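Local coordinates for protein cytosolic phospholipase A2 delta (Homo sapiens, PDB 5IZ5) that hydrolyses the sn-2 ester of glycerophospholipids in a calcium-dependent manner, with a preference for linoleic acid at that position, at residues C25-V30 / L143-S148; L92-Y97 / L138-L143; G328-G333 / I656-P661; D377-Q382 / L456-N461; Y466-V471 / E483-S488. The protein carries 3 engineered substitutions. All blocks are in the same frame, centred on the assembly; numbering follows the deposited sequence.

In the fold
The five contacts fall into two groups. Interactions 1 and 2 lie in the N-terminal, membrane-binding C2 domain, centres about 17 Å apart; they share L143 and strand 137-146. Interaction 1 ties that strand to strand 21-36; interaction 2, falling between its segments, packs it against strand 91-98 of another sheet. Later, in the catalytic domain, interaction 4 and then 5 fall between the segments of interaction 3. Interactions 3 and 5 (centres about 12 Å apart) reach the same mixed sheet and touch through P661 and W484; the centre of interaction 4 lies about 22 Å from that of interaction 3. Interactions 1 and 3 lie on opposite sides of the chain's centre, their own centres about 49 Å apart.

Interaction 1: C25-V30 / L143-S148; sequences CWQLTV and LMEETS
Q27 and E145 face each other as a hydrogen-bonded pair of an antiparallel ladder: Q27 N reaches E145 O at 2.8 Å, and E145 N returns a bond to Q27 O at 2.9 Å. T29 and L143 repeat the pattern, T29 N meeting L143 O in an almost straight bond (N-H...O 174°). T147 OG1 donates to C25 O at 3.2 Å from above the carbonyl plane, and a water joins C25 O to T147 N. A second water donates to both Q27 O and L143 O.

The apolar contacts centre on M144. Its bent chain crosses W26 at about a right angle, with SD 3.5 Å from W26 CB and 5.1 Å from the centroid of the W26 six-membered ring, at the ring edge: a Met-aromatic contact. L28 shares a face with M144, CB 4.0 Å from M144 SD. Main-chain bonds thus set the register of strands 21-36 and 137-146 in one sheet of the C2 beta sandwich; waters, sulfur and hydrocarbon add to it.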
# COMPACT_ATOMS: atom_id res chain seq x y z
N CYS B 25 -29.59 8.67 11.12
CA CYS B 25 -29.31 7.44 11.87
C CYS B 25 -30.55 6.82 12.50
O CYS B 25 -31.53 7.50 12.77
CB CYS B 25 -28.26 7.71 12.97
SG CYS B 25 -26.65 8.26 12.34
N TRP B 26 -30.51 5.51 12.72
CA TRP B 26 -31.56 4.78 13.44
C TRP B 26 -31.03 4.35 14.80
O TRP B 26 -29.82 4.32 15.02
CB TRP B 26 -31.98 3.54 12.66
CG TRP B 26 -32.53 3.84 11.27
CD1 TRP B 26 -33.15 4.99 10.86
CD2 TRP B 26 -32.52 2.96 10.13
NE1 TRP B 26 -33.51 4.89 9.54
CE2 TRP B 26 -33.14 3.66 9.07
CE3 TRP B 26 -32.04 1.66 9.91
CZ2 TRP B 26 -33.29 3.09 7.79
CZ3 TRP B 26 -32.20 1.10 8.64
CH2 TRP B 26 -32.82 1.82 7.60
N GLN B 27 -31.94 4.03 15.72
CA GLN B 27 -31.54 3.42 16.98
C GLN B 27 -31.77 1.90 16.95
O GLN B 27 -32.87 1.46 16.65
CB GLN B 27 -32.31 4.02 18.15
CG GLN B 27 -32.02 3.30 19.47
CD GLN B 27 -32.99 3.65 20.57
OE1 GLN B 27 -33.72 2.78 21.06
NE2 GLN B 27 -33.00 4.91 20.97
N LEU B 28 -30.73 1.12 17.26
CA LEU B 28 -30.86 -0.34 17.37
C LEU B 28 -30.84 -0.79 18.83
O LEU B 28 -29.91 -0.47 19.57
CB LEU B 28 -29.72 -1.05 16.60
CG LEU B 28 -29.77 -2.59 16.60
CD1 LEU B 28 -31.01 -3.10 15.88
CD2 LEU B 28 -28.51 -3.18 15.97
N THR B 29 -31.86 -1.53 19.23
CA THR B 29 -31.84 -2.20 20.54
C THR B 29 -31.52 -3.68 20.33
O THR B 29 -32.21 -4.38 19.58
CB THR B 29 -33.15 -2.04 21.35
OG1 THR B 29 -34.13 -2.98 20.91
CG2 THR B 29 -33.71 -0.63 21.22
N VAL B 30 -30.45 -4.14 20.97
CA VAL B 30 -30.03 -5.54 20.89
C VAL B 30 -30.30 -6.17 22.24
O VAL B 30 -29.65 -5.82 23.23
CB VAL B 30 -28.53 -5.67 20.54
CG1 VAL B 30 -28.12 -7.13 20.41
CG2 VAL B 30 -28.22 -4.91 19.26
N LEU B 143 -34.43 -4.69 17.53
CA LEU B 143 -35.44 -3.72 17.13
C LEU B 143 -34.78 -2.44 16.66
O LEU B 143 -34.02 -1.80 17.40
CB LEU B 143 -36.41 -3.41 18.27
CG LEU B 143 -37.55 -2.47 17.86
CD1 LEU B 143 -38.60 -3.18 17.01
CD2 LEU B 143 -38.20 -1.82 19.08
N MET B 144 -35.09 -2.07 15.43
CA MET B 144 -34.59 -0.85 14.83
C MET B 144 -35.71 0.18 14.82
O MET B 144 -36.81 -0.09 14.33
CB MET B 144 -34.13 -1.13 13.41
CG MET B 144 -33.38 0.02 12.77
SD MET B 144 -31.65 0.08 13.29
CE MET B 144 -30.94 -1.27 12.33
N GLU B 145 -35.42 1.36 15.37
CA GLU B 145 -36.40 2.42 15.48
C GLU B 145 -35.86 3.74 15.00
O GLU B 145 -34.66 3.99 15.11
CB GLU B 145 -36.80 2.59 16.93
CG GLU B 145 -37.73 1.52 17.46
CD GLU B 145 -38.25 1.84 18.85
OE1 GLU B 145 -37.54 2.50 19.63
OE2 GLU B 145 -39.39 1.43 19.16
N GLU B 146 -36.77 4.58 14.52
CA GLU B 146 -36.46 5.91 14.04
C GLU B 146 -36.10 6.81 15.22
O GLU B 146 -36.53 6.57 16.34
CB GLU B 146 -37.68 6.47 13.30
CG GLU B 146 -37.49 7.79 12.58
CD GLU B 146 -38.63 8.11 11.62
OE1 GLU B 146 -38.65 9.25 11.10
OE2 GLU B 146 -39.50 7.25 11.38
N THR B 147 -35.28 7.82 14.95
CA THR B 147 -34.92 8.82 15.95
C THR B 147 -35.27 10.19 15.36
O THR B 147 -35.49 10.32 14.16
CB THR B 147 -33.42 8.78 16.28
OG1 THR B 147 -32.66 9.25 15.15
CG2 THR B 147 -32.96 7.36 16.65
N SER B 148 -35.30 11.21 16.22
CA SER B 148 -35.63 12.57 15.80
C SER B 148 -34.39 13.46 15.61
O SER B 148 -34.51 14.67 15.37
CB SER B 148 -36.59 13.19 16.82
OG SER B 148 -36.12 12.96 18.13
O HOH W 1 -34.36 7.72 12.09
O HOH W 2 -34.81 0.54 18.58

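Interaction 2: L92-Y97 / L138-L143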
# COMPACT_ATOMS: atom_id res chain seq x y z
N LEU B 92 -22.11 -6.60 13.52
CA LEU B 92 -22.19 -6.75 14.96
C LEU B 92 -21.50 -8.06 15.34
O LEU B 92 -21.80 -9.11 14.79
CB LEU B 92 -23.64 -6.77 15.41
CG LEU B 92 -23.87 -6.81 16.92
CD1 LEU B 92 -23.47 -5.50 17.58
CD2 LEU B 92 -25.33 -7.12 17.20
N GLU B 93 -20.56 -7.97 16.28
CA GLU B 93 -19.90 -9.15 16.80
C GLU B 93 -20.52 -9.50 18.14
O GLU B 93 -20.57 -8.67 19.04
CB GLU B 93 -18.40 -8.91 16.96
CG GLU B 93 -17.62 -10.16 17.33
CD GLU B 93 -16.19 -9.87 17.73
OE1 GLU B 93 -15.74 -10.44 18.75
OE2 GLU B 93 -15.52 -9.06 17.04
N LEU B 94 -21.00 -10.73 18.26
CA LEU B 94 -21.51 -11.25 19.52
C LEU B 94 -20.63 -12.43 19.94
O LEU B 94 -20.61 -13.46 19.27
CB LEU B 94 -22.96 -11.68 19.38
CG LEU B 94 -23.92 -10.62 18.82
CD1 LEU B 94 -24.01 -10.71 17.30
CD2 LEU B 94 -25.31 -10.77 19.42
N SER B 95 -19.90 -12.25 21.03
CA SER B 95 -18.97 -13.26 21.53
C SER B 95 -19.33 -13.64 22.97
O SER B 95 -19.60 -12.77 23.79
CB SER B 95 -17.54 -12.73 21.49
OG SER B 95 -17.14 -12.43 20.16
N ILE B 96 -19.33 -14.94 23.25
CA ILE B 96 -19.50 -15.43 24.62
C ILE B 96 -18.14 -15.90 25.13
O ILE B 96 -17.47 -16.69 24.47
CB ILE B 96 -20.50 -16.60 24.72
CG1 ILE B 96 -21.81 -16.22 24.02
CG2 ILE B 96 -20.74 -16.95 26.18
CD1 ILE B 96 -22.83 -17.34 23.96
N TYR B 97 -17.75 -15.38 26.28
CA TYR B 97 -16.49 -15.76 26.92
C TYR B 97 -16.77 -16.49 28.23
O TYR B 97 -17.83 -16.32 28.83
CB TYR B 97 -15.65 -14.51 27.18
CG TYR B 97 -14.97 -13.95 25.95
CD1 TYR B 97 -13.70 -14.38 25.57
CD2 TYR B 97 -15.60 -12.98 25.17
CE1 TYR B 97 -13.07 -13.87 24.45
CE2 TYR B 97 -14.98 -12.46 24.04
CZ TYR B 97 -13.72 -12.90 23.69
OH TYR B 97 -13.11 -12.39 22.57
N LEU B 138 -27.37 -19.14 20.58
CA LEU B 138 -27.55 -17.84 21.23
C LEU B 138 -28.84 -17.18 20.74
O LEU B 138 -29.00 -16.94 19.54
CB LEU B 138 -26.36 -16.92 20.90
CG LEU B 138 -25.97 -15.75 21.83
CD1 LEU B 138 -25.40 -14.59 21.02
CD2 LEU B 138 -27.10 -15.25 22.71
N ASP B 139 -29.75 -16.87 21.66
CA ASP B 139 -31.00 -16.17 21.32
C ASP B 139 -30.86 -14.67 21.54
O ASP B 139 -30.52 -14.22 22.64
CB ASP B 139 -32.17 -16.69 22.14
CG ASP B 139 -32.64 -18.06 21.70
OD1 ASP B 139 -32.16 -18.57 20.66
OD2 ASP B 139 -33.50 -18.62 22.41
N VAL B 140 -31.15 -13.90 20.49
CA VAL B 140 -31.08 -12.44 20.54
C VAL B 140 -32.29 -11.86 19.82
O VAL B 140 -32.81 -12.47 18.89
CB VAL B 140 -29.80 -11.93 19.84
CG1 VAL B 140 -29.63 -10.42 20.03
CG2 VAL B 140 -28.57 -12.67 20.35
N GLU B 141 -32.73 -10.68 20.25
CA GLU B 141 -33.75 -9.94 19.50
C GLU B 141 -33.30 -8.52 19.16
O GLU B 141 -32.65 -7.85 19.96
CB GLU B 141 -35.13 -9.95 20.15
CG GLU B 141 -35.20 -10.18 21.64
CD GLU B 141 -36.63 -10.36 22.14
OE1 GLU B 141 -37.54 -10.55 21.30
OE2 GLU B 141 -36.84 -10.32 23.36
N PHE B 142 -33.66 -8.10 17.94
CA PHE B 142 -33.26 -6.81 17.40
C PHE B 142 -34.47 -5.95 17.10
O PHE B 142 -35.42 -6.41 16.48
CB PHE B 142 -32.48 -7.01 16.09
CG PHE B 142 -31.24 -7.83 16.25
CD1 PHE B 142 -30.04 -7.21 16.58
CD2 PHE B 142 -31.26 -9.21 16.06
CE1 PHE B 142 -28.88 -7.97 16.71
CE2 PHE B 142 -30.11 -9.96 16.20
CZ PHE B 142 -28.92 -9.34 16.52
N LEU B 143 -34.43 -4.69 17.53
CA LEU B 143 -35.44 -3.72 17.13
C LEU B 143 -34.78 -2.44 16.66
O LEU B 143 -34.02 -1.80 17.40
CB LEU B 143 -36.41 -3.41 18.27
CG LEU B 143 -37.55 -2.47 17.86
CD1 LEU B 143 -38.60 -3.18 17.01
CD2 LEU B 143 -38.20 -1.82 19.08
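L92 and F142 meet tip to tip: methyl CD2 of L92 comes to the edge of the F142 ring, near its plane, 3.7 Å from CE1. The face of that ring is partly occupied from its own strand, where V140 CG1 sits above the rim. One step on, L94 and V140 also reach toward each other. The L94 methyl CD2 fits between two methyls of the facing strand, V140 CG2 at 3.9 Å and L138 CD1 at 4.1 Å. L94 crosses L138 at about a right angle, and L94 CB is likewise 4.1 Å from L138 CD1, so this methyl of L138 fits against the flank of L94. L138 CG also takes I96 CD1 at 4.1 Å as the two side chains pass in opposite directions. CD1 of I96 is anti to CA (chi2 175°), which carries this methyl out to L138.

No hydrogen bond crosses the contact, and the strand axes stay 10.2 Å apart at closest approach, a separation of packed sheets and not of paired strands. Alternate residues point inward: L92, L94 and I96 from one strand, L138, V140 and F142 from the other. V30 and V118 join them from nearby, and the F142 ring meets that of Y113. Two antiparallel sheets facing each other through such an aliphatic and aromatic layer form the beta sandwich of a C2 domain.

Interaction 3: G328-G333 / I656-P661; sequences GIMATG and INTSSP
N657 and G333 form one of two hydrogen bonds that cross this contact: G333 N donates to N657 OD1 at 2.8 Å, with an N-H...O angle of 151° and the donor tilted from the plane of the side-chain carbonyl. The other runs the opposite way, S659 OG donating a hydrogen bond to A331 O at 2.8 Å. Beside the first bond, T332 and N657 cross at about a right angle, T332 CG2 lying 3.2 Å from N657 O. M330 adds a softer contact. Its CG passes S659 OG at 3.4 Å, and SD rests 3.5 Å from S660 CB.

Outside this first shell, torsions and further bonds set the groups in place. N657 is the centre of an inverse gamma turn, and its CG stands anti to the backbone N (chi1 -168°), from where the amide end comes closer to G333 than CB does. T658 OG1 and S660 OG share a hydrogen bond of 2.9 Å within their loop. S659 OG is also bonded to S362 OG, while T332 OG1 is bonded to Y678 N and, within its own segment, to G333 O.

The contact pins the end of strand 327-331 just before helix 335-351. G333 directly precedes the substrate-binding G334 and G335 and lies beside the nucleophile S365. This strand-turn-helix is consistent with the glycine-rich oxyanion-hole loop of patatin-like phospholipases.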
# COMPACT_ATOMS: atom_id res chain seq x y z
N GLY B 328 2.02 4.33 -22.49
CA GLY B 328 2.65 3.98 -21.22
C GLY B 328 3.83 3.05 -21.40
O GLY B 328 3.85 2.22 -22.31
N ILE B 329 4.85 3.24 -20.57
CA ILE B 329 5.92 2.27 -20.40
C ILE B 329 5.65 1.53 -19.11
O ILE B 329 5.36 2.15 -18.09
CB ILE B 329 7.29 2.94 -20.19
CG1 ILE B 329 7.77 3.64 -21.45
CG2 ILE B 329 8.33 1.90 -19.78
CD1 ILE B 329 8.91 4.62 -21.22
N MET B 330 5.80 0.21 -19.15
CA MET B 330 5.51 -0.65 -18.02
C MET B 330 6.68 -1.61 -17.82
O MET B 330 7.00 -2.40 -18.72
CB MET B 330 4.23 -1.40 -18.36
CG MET B 330 3.78 -2.56 -17.52
SD MET B 330 2.15 -3.06 -18.12
CE MET B 330 2.46 -4.56 -19.07
N ALA B 331 7.34 -1.50 -16.67
CA ALA B 331 8.55 -2.27 -16.39
C ALA B 331 8.27 -3.27 -15.28
O ALA B 331 7.48 -2.99 -14.37
CB ALA B 331 9.68 -1.34 -15.99
N THR B 332 8.91 -4.44 -15.37
CA THR B 332 8.78 -5.48 -14.35
C THR B 332 9.94 -5.35 -13.37
O THR B 332 10.77 -4.44 -13.47
CB THR B 332 8.82 -6.90 -14.97
OG1 THR B 332 10.14 -7.18 -15.47
CG2 THR B 332 7.82 -7.04 -16.10
N GLY B 333 10.02 -6.31 -12.45
CA GLY B 333 11.13 -6.37 -11.51
C GLY B 333 12.33 -7.13 -12.02
O GLY B 333 12.34 -7.63 -13.15
N ILE B 656 3.17 -11.11 -8.16
CA ILE B 656 3.14 -11.05 -9.64
C ILE B 656 4.06 -9.98 -10.20
O ILE B 656 3.96 -8.81 -9.82
CB ILE B 656 1.73 -10.72 -10.18
CG1 ILE B 656 0.70 -11.73 -9.67
CG2 ILE B 656 1.77 -10.73 -11.71
CD1 ILE B 656 -0.73 -11.44 -10.10
N ASN B 657 4.88 -10.38 -11.17
CA ASN B 657 5.98 -9.55 -11.65
C ASN B 657 5.56 -8.55 -12.73
O ASN B 657 6.13 -8.54 -13.83
CB ASN B 657 7.11 -10.45 -12.15
CG ASN B 657 8.40 -9.69 -12.42
OD1 ASN B 657 8.67 -8.65 -11.81
ND2 ASN B 657 9.21 -10.22 -13.33
N THR B 658 4.59 -7.70 -12.39
CA THR B 658 4.06 -6.70 -13.32
C THR B 658 3.75 -5.37 -12.62
O THR B 658 3.38 -5.34 -11.44
CB THR B 658 2.77 -7.19 -13.99
OG1 THR B 658 2.37 -6.26 -15.00
CG2 THR B 658 1.62 -7.37 -12.98
N SER B 659 3.92 -4.28 -13.36
CA SER B 659 3.52 -2.95 -12.89
C SER B 659 2.22 -2.49 -13.57
O SER B 659 1.86 -1.32 -13.51
CB SER B 659 4.65 -1.94 -13.12
OG SER B 659 4.94 -1.76 -14.48
N SER B 660 1.49 -3.44 -14.16
CA SER B 660 0.33 -3.15 -14.99
C SER B 660 -0.91 -2.56 -14.30
O SER B 660 -1.65 -1.80 -14.93
CB SER B 660 -0.09 -4.41 -15.76
OG SER B 660 -0.46 -5.45 -14.87
N PRO B 661 -1.15 -2.88 -13.02
CA PRO B 661 -2.35 -2.33 -12.38
C PRO B 661 -2.50 -0.80 -12.47
O PRO B 661 -3.62 -0.29 -12.60
CB PRO B 661 -2.19 -2.76 -10.92
CG PRO B 661 -1.37 -4.00 -11.00
CD PRO B 661 -0.40 -3.77 -12.11

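Interaction 4: D377-Q382 / L456-N461; sequences DPEWSQ and LERGQN
R458 leads the second segment into the contact, the R458 and E379 side chains crossing at about a right angle. NH2 forms a salt bridge with E379 OE2, which comes to the edge of the guanidinium, near its plane; the modelled separation is implausibly short, so its exact length is doubtful. CD of Q460 sits 3.6 Å above the R458 guanidinium plane, toward its rim. Q460 OE1 accepts from R458 N at 2.8 Å, which ties Q460 back to the type I turn L456-G459. Its NE2 donates to P378 O of the other segment, and also to A454 O.

P378 belongs to a type I turn, D377-W380, at whose start D377 OD1 accepts from E379 N in an Asx turn. Two turn-bearing loops of the catalytic domain therefore meet, one following helix 367-375, the other preceding strand 463-471.

The backbone O of Q460 receives Q382 NE2 at 3.0 Å, nearly in the amide plane of Q382. N461 comes last. Its OD1 accepts from S381 N at 3.0 Å, in the carbonyl plane, and from S381 OG, above it. The same oxygen lies over the W380 ring, toward its rim, with amide and indole planes 6° apart; ND2 bonds weakly to P378 O and also to A455 O.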
# COMPACT_ATOMS: atom_id res chain seq x y z
N ASP B 377 16.33 14.38 -11.15
CA ASP B 377 16.62 15.47 -12.09
C ASP B 377 15.33 15.88 -12.80
O ASP B 377 14.79 15.10 -13.58
CB ASP B 377 17.67 15.00 -13.11
CG ASP B 377 17.93 16.03 -14.22
OD1 ASP B 377 17.40 17.15 -14.17
OD2 ASP B 377 18.67 15.69 -15.16
N PRO B 378 14.83 17.11 -12.54
CA PRO B 378 13.57 17.56 -13.15
C PRO B 378 13.57 17.62 -14.69
O PRO B 378 12.50 17.75 -15.30
CB PRO B 378 13.39 18.98 -12.60
CG PRO B 378 14.32 19.10 -11.45
CD PRO B 378 15.44 18.15 -11.69
N GLU B 379 14.74 17.53 -15.30
CA GLU B 379 14.89 17.62 -16.75
C GLU B 379 15.40 16.33 -17.39
O GLU B 379 15.84 16.35 -18.53
CB GLU B 379 15.86 18.77 -17.07
CG GLU B 379 15.25 19.90 -17.85
CD GLU B 379 13.95 20.38 -17.27
OE1 GLU B 379 13.91 20.81 -16.11
OE2 GLU B 379 12.95 20.34 -18.01
N TRP B 380 15.31 15.20 -16.68
CA TRP B 380 16.04 14.00 -17.09
C TRP B 380 15.78 13.53 -18.52
O TRP B 380 16.72 13.19 -19.21
CB TRP B 380 15.82 12.85 -16.09
CG TRP B 380 14.45 12.21 -16.10
CD1 TRP B 380 13.41 12.51 -15.28
CD2 TRP B 380 14.00 11.15 -16.95
NE1 TRP B 380 12.33 11.72 -15.58
CE2 TRP B 380 12.66 10.88 -16.60
CE3 TRP B 380 14.59 10.42 -17.98
CZ2 TRP B 380 11.91 9.89 -17.24
CZ3 TRP B 380 13.85 9.45 -18.61
CH2 TRP B 380 12.51 9.19 -18.25
N SER B 381 14.52 13.51 -18.98
CA SER B 381 14.23 13.02 -20.34
C SER B 381 14.64 14.03 -21.41
O SER B 381 14.74 13.67 -22.58
CB SER B 381 12.75 12.65 -20.51
OG SER B 381 11.93 13.80 -20.63
N GLN B 382 14.88 15.27 -21.01
CA GLN B 382 15.36 16.32 -21.92
C GLN B 382 16.88 16.42 -21.94
O GLN B 382 17.43 17.27 -22.64
CB GLN B 382 14.78 17.68 -21.53
CG GLN B 382 13.26 17.68 -21.41
CD GLN B 382 12.58 17.16 -22.65
OE1 GLN B 382 12.96 17.51 -23.77
NE2 GLN B 382 11.56 16.33 -22.48
N LEU B 456 7.56 17.25 -13.39
CA LEU B 456 6.31 17.21 -14.12
C LEU B 456 5.66 18.59 -14.32
O LEU B 456 4.57 18.67 -14.90
CB LEU B 456 5.32 16.32 -13.36
CG LEU B 456 5.80 14.93 -12.96
CD1 LEU B 456 4.75 14.26 -12.09
CD2 LEU B 456 6.11 14.08 -14.18
N GLU B 457 6.31 19.65 -13.86
CA GLU B 457 5.67 20.97 -13.81
C GLU B 457 5.37 21.55 -15.20
O GLU B 457 4.38 22.25 -15.37
CB GLU B 457 6.46 21.95 -12.93
CG GLU B 457 7.89 22.23 -13.34
CD GLU B 457 8.66 22.95 -12.25
OE1 GLU B 457 8.03 23.55 -11.35
OE2 GLU B 457 9.91 22.92 -12.29
N ARG B 458 6.19 21.20 -16.19
CA ARG B 458 5.97 21.63 -17.58
C ARG B 458 5.56 20.48 -18.50
O ARG B 458 5.59 20.62 -19.73
CB ARG B 458 7.24 22.31 -18.10
CG ARG B 458 7.44 23.71 -17.53
CD ARG B 458 8.77 24.29 -17.91
NE ARG B 458 9.83 23.52 -17.28
CZ ARG B 458 10.61 22.63 -17.89
NH1 ARG B 458 10.51 22.38 -19.19
NH2 ARG B 458 11.51 21.99 -17.17
N GLY B 459 5.15 19.36 -17.92
CA GLY B 459 4.85 18.15 -18.68
C GLY B 459 6.06 17.62 -19.41
O GLY B 459 5.92 16.98 -20.45
N GLN B 460 7.25 17.88 -18.87
CA GLN B 460 8.50 17.59 -19.58
C GLN B 460 9.02 16.16 -19.38
O GLN B 460 10.03 15.78 -19.97
CB GLN B 460 9.58 18.60 -19.17
CG GLN B 460 10.19 18.41 -17.78
CD GLN B 460 9.41 19.08 -16.67
OE1 GLN B 460 8.21 19.31 -16.78
NE2 GLN B 460 10.09 19.38 -15.58
N ASN B 461 8.35 15.39 -18.53
CA ASN B 461 8.64 13.97 -18.35
C ASN B 461 7.33 13.22 -18.21
O ASN B 461 6.30 13.84 -17.93
CB ASN B 461 9.51 13.72 -17.11
CG ASN B 461 10.90 14.34 -17.21
OD1 ASN B 461 11.76 13.86 -17.95
ND2 ASN B 461 11.13 15.40 -16.44

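Interaction 5: Y466-V471 / E483-S488; sequences YLSLNV and EWVEFS
E483 OE2 is held by N470 ND2 within the contact and by T641 OG1 outside it. The bond from N470 ND2 to E483 OE2 is 3.1 Å long and nearly straight (169°); it lies in the amide plane and meets OE2 nearly along its C-O axis. N470 and E483 run side by side, their planes 28° apart. The partner oxygen, E483 OE1, is engaged by K496 and Y497, and N470 OD1 by C648 N, so both buried polar ends are satisfied.

The backbones form a regular antiparallel ladder. N470 N reaches E483 O at 2.7 Å, V485 N meets S468 O at 2.8 Å, and Y466 N bonds to F487 O. S468 OG lies at the F487 ring edge, 3.3 Å from CE2, and the S468 side chain is about 7 Å from that of D651, the proton acceptor by similarity.

On the face of L467, L469, W484 and E486 the contact is mainly apolar. L469 places CD2 over the middle of the W484 six-membered ring, 3.4 Å from the centroid, a CH-pi contact; L467 CG approaches the same indole at W484 CE3, 3.9 Å away. L467 CD1 also touches CB of E486, whose carboxylate is bonded to S662, R665 and R668.

The two strands form a beta hairpin deep in the catalytic domain. Strand 360-363 runs parallel to strand 463-471, strand 492-494 pairs with strand 482-487, and Y466 leans on helix 367-375.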
# COMPACT_ATOMS: atom_id res chain seq x y z
N TYR B 466 4.85 4.04 -9.16
CA TYR B 466 5.56 2.98 -8.46
C TYR B 466 4.54 2.15 -7.70
O TYR B 466 3.64 2.70 -7.05
CB TYR B 466 6.57 3.57 -7.46
CG TYR B 466 7.48 4.69 -7.97
CD1 TYR B 466 8.82 4.44 -8.25
CD2 TYR B 466 7.01 5.99 -8.11
CE1 TYR B 466 9.67 5.46 -8.68
CE2 TYR B 466 7.86 7.02 -8.54
CZ TYR B 466 9.18 6.74 -8.82
OH TYR B 466 10.04 7.75 -9.24
N LEU B 467 4.66 0.82 -7.76
CA LEU B 467 3.65 -0.07 -7.15
C LEU B 467 4.17 -0.92 -6.00
O LEU B 467 5.34 -1.33 -5.97
CB LEU B 467 3.02 -1.00 -8.19
CG LEU B 467 1.61 -0.79 -8.78
CD1 LEU B 467 0.94 0.52 -8.41
CD2 LEU B 467 1.67 -0.95 -10.29
N SER B 468 3.27 -1.17 -5.04
CA SER B 468 3.48 -2.14 -3.98
C SER B 468 2.17 -2.81 -3.61
O SER B 468 1.10 -2.33 -3.96
CB SER B 468 4.03 -1.42 -2.75
OG SER B 468 3.02 -0.61 -2.19
N LEU B 469 2.25 -3.92 -2.88
CA LEU B 469 1.07 -4.65 -2.40
C LEU B 469 0.94 -4.50 -0.90
O LEU B 469 1.92 -4.66 -0.19
CB LEU B 469 1.21 -6.14 -2.72
CG LEU B 469 1.03 -6.57 -4.19
CD1 LEU B 469 1.38 -8.04 -4.40
CD2 LEU B 469 -0.39 -6.30 -4.67
N ASN B 470 -0.27 -4.18 -0.43
CA ASN B 470 -0.59 -4.26 0.99
C ASN B 470 -1.09 -5.66 1.31
O ASN B 470 -1.99 -6.18 0.66
CB ASN B 470 -1.65 -3.26 1.41
CG ASN B 470 -1.88 -3.27 2.92
OD1 ASN B 470 -0.94 -3.14 3.69
ND2 ASN B 470 -3.13 -3.43 3.34
N VAL B 471 -0.51 -6.24 2.35
CA VAL B 471 -0.73 -7.63 2.71
C VAL B 471 -1.16 -7.68 4.19
O VAL B 471 -0.94 -6.73 4.93
CB VAL B 471 0.58 -8.39 2.42
CG1 VAL B 471 1.25 -8.89 3.69
CG2 VAL B 471 0.34 -9.51 1.43
N GLU B 483 -3.68 -6.09 -1.84
CA GLU B 483 -4.25 -4.84 -2.34
C GLU B 483 -3.16 -3.97 -2.95
O GLU B 483 -2.12 -3.74 -2.33
CB GLU B 483 -4.92 -4.08 -1.18
CG GLU B 483 -5.97 -4.91 -0.46
CD GLU B 483 -6.49 -4.25 0.80
OE1 GLU B 483 -7.72 -4.22 0.97
OE2 GLU B 483 -5.67 -3.77 1.61
N TRP B 484 -3.41 -3.48 -4.16
CA TRP B 484 -2.43 -2.66 -4.85
C TRP B 484 -2.41 -1.26 -4.26
O TRP B 484 -3.46 -0.62 -4.13
CB TRP B 484 -2.71 -2.62 -6.36
CG TRP B 484 -2.52 -3.96 -7.02
CD1 TRP B 484 -3.49 -4.87 -7.30
CD2 TRP B 484 -1.29 -4.54 -7.45
NE1 TRP B 484 -2.93 -5.99 -7.88
CE2 TRP B 484 -1.58 -5.81 -7.99
CE3 TRP B 484 0.04 -4.11 -7.43
CZ2 TRP B 484 -0.59 -6.65 -8.51
CZ3 TRP B 484 1.03 -4.95 -7.95
CH2 TRP B 484 0.71 -6.20 -8.48
N VAL B 485 -1.22 -0.81 -3.88
CA VAL B 485 -0.99 0.55 -3.44
C VAL B 485 -0.06 1.24 -4.44
O VAL B 485 1.10 0.87 -4.62
CB VAL B 485 -0.37 0.61 -2.02
CG1 VAL B 485 -0.11 2.05 -1.63
CG2 VAL B 485 -1.30 -0.05 -1.01
N GLU B 486 -0.60 2.26 -5.08
CA GLU B 486 0.11 3.00 -6.11
C GLU B 486 0.76 4.26 -5.54
O GLU B 486 0.13 4.96 -4.74
CB GLU B 486 -0.91 3.38 -7.18
CG GLU B 486 -0.48 4.43 -8.17
CD GLU B 486 -1.58 4.72 -9.16
OE1 GLU B 486 -1.76 3.90 -10.09
OE2 GLU B 486 -2.29 5.75 -8.99
N PHE B 487 2.00 4.53 -5.95
CA PHE B 487 2.72 5.75 -5.57
C PHE B 487 3.01 6.61 -6.80
O PHE B 487 3.51 6.11 -7.81
CB PHE B 487 4.08 5.42 -4.93
CG PHE B 487 3.99 4.69 -3.62
CD1 PHE B 487 4.41 5.30 -2.44
CD2 PHE B 487 3.49 3.39 -3.55
CE1 PHE B 487 4.34 4.63 -1.23
CE2 PHE B 487 3.42 2.71 -2.34
CZ PHE B 487 3.84 3.33 -1.18
N SER B 488 2.72 7.91 -6.70
CA SER B 488 3.17 8.89 -7.69
C SER B 488 3.59 10.17 -6.98
O SER B 488 3.33 10.33 -5.79
CB SER B 488 2.05 9.19 -8.69
OG SER B 488 1.23 10.26 -8.24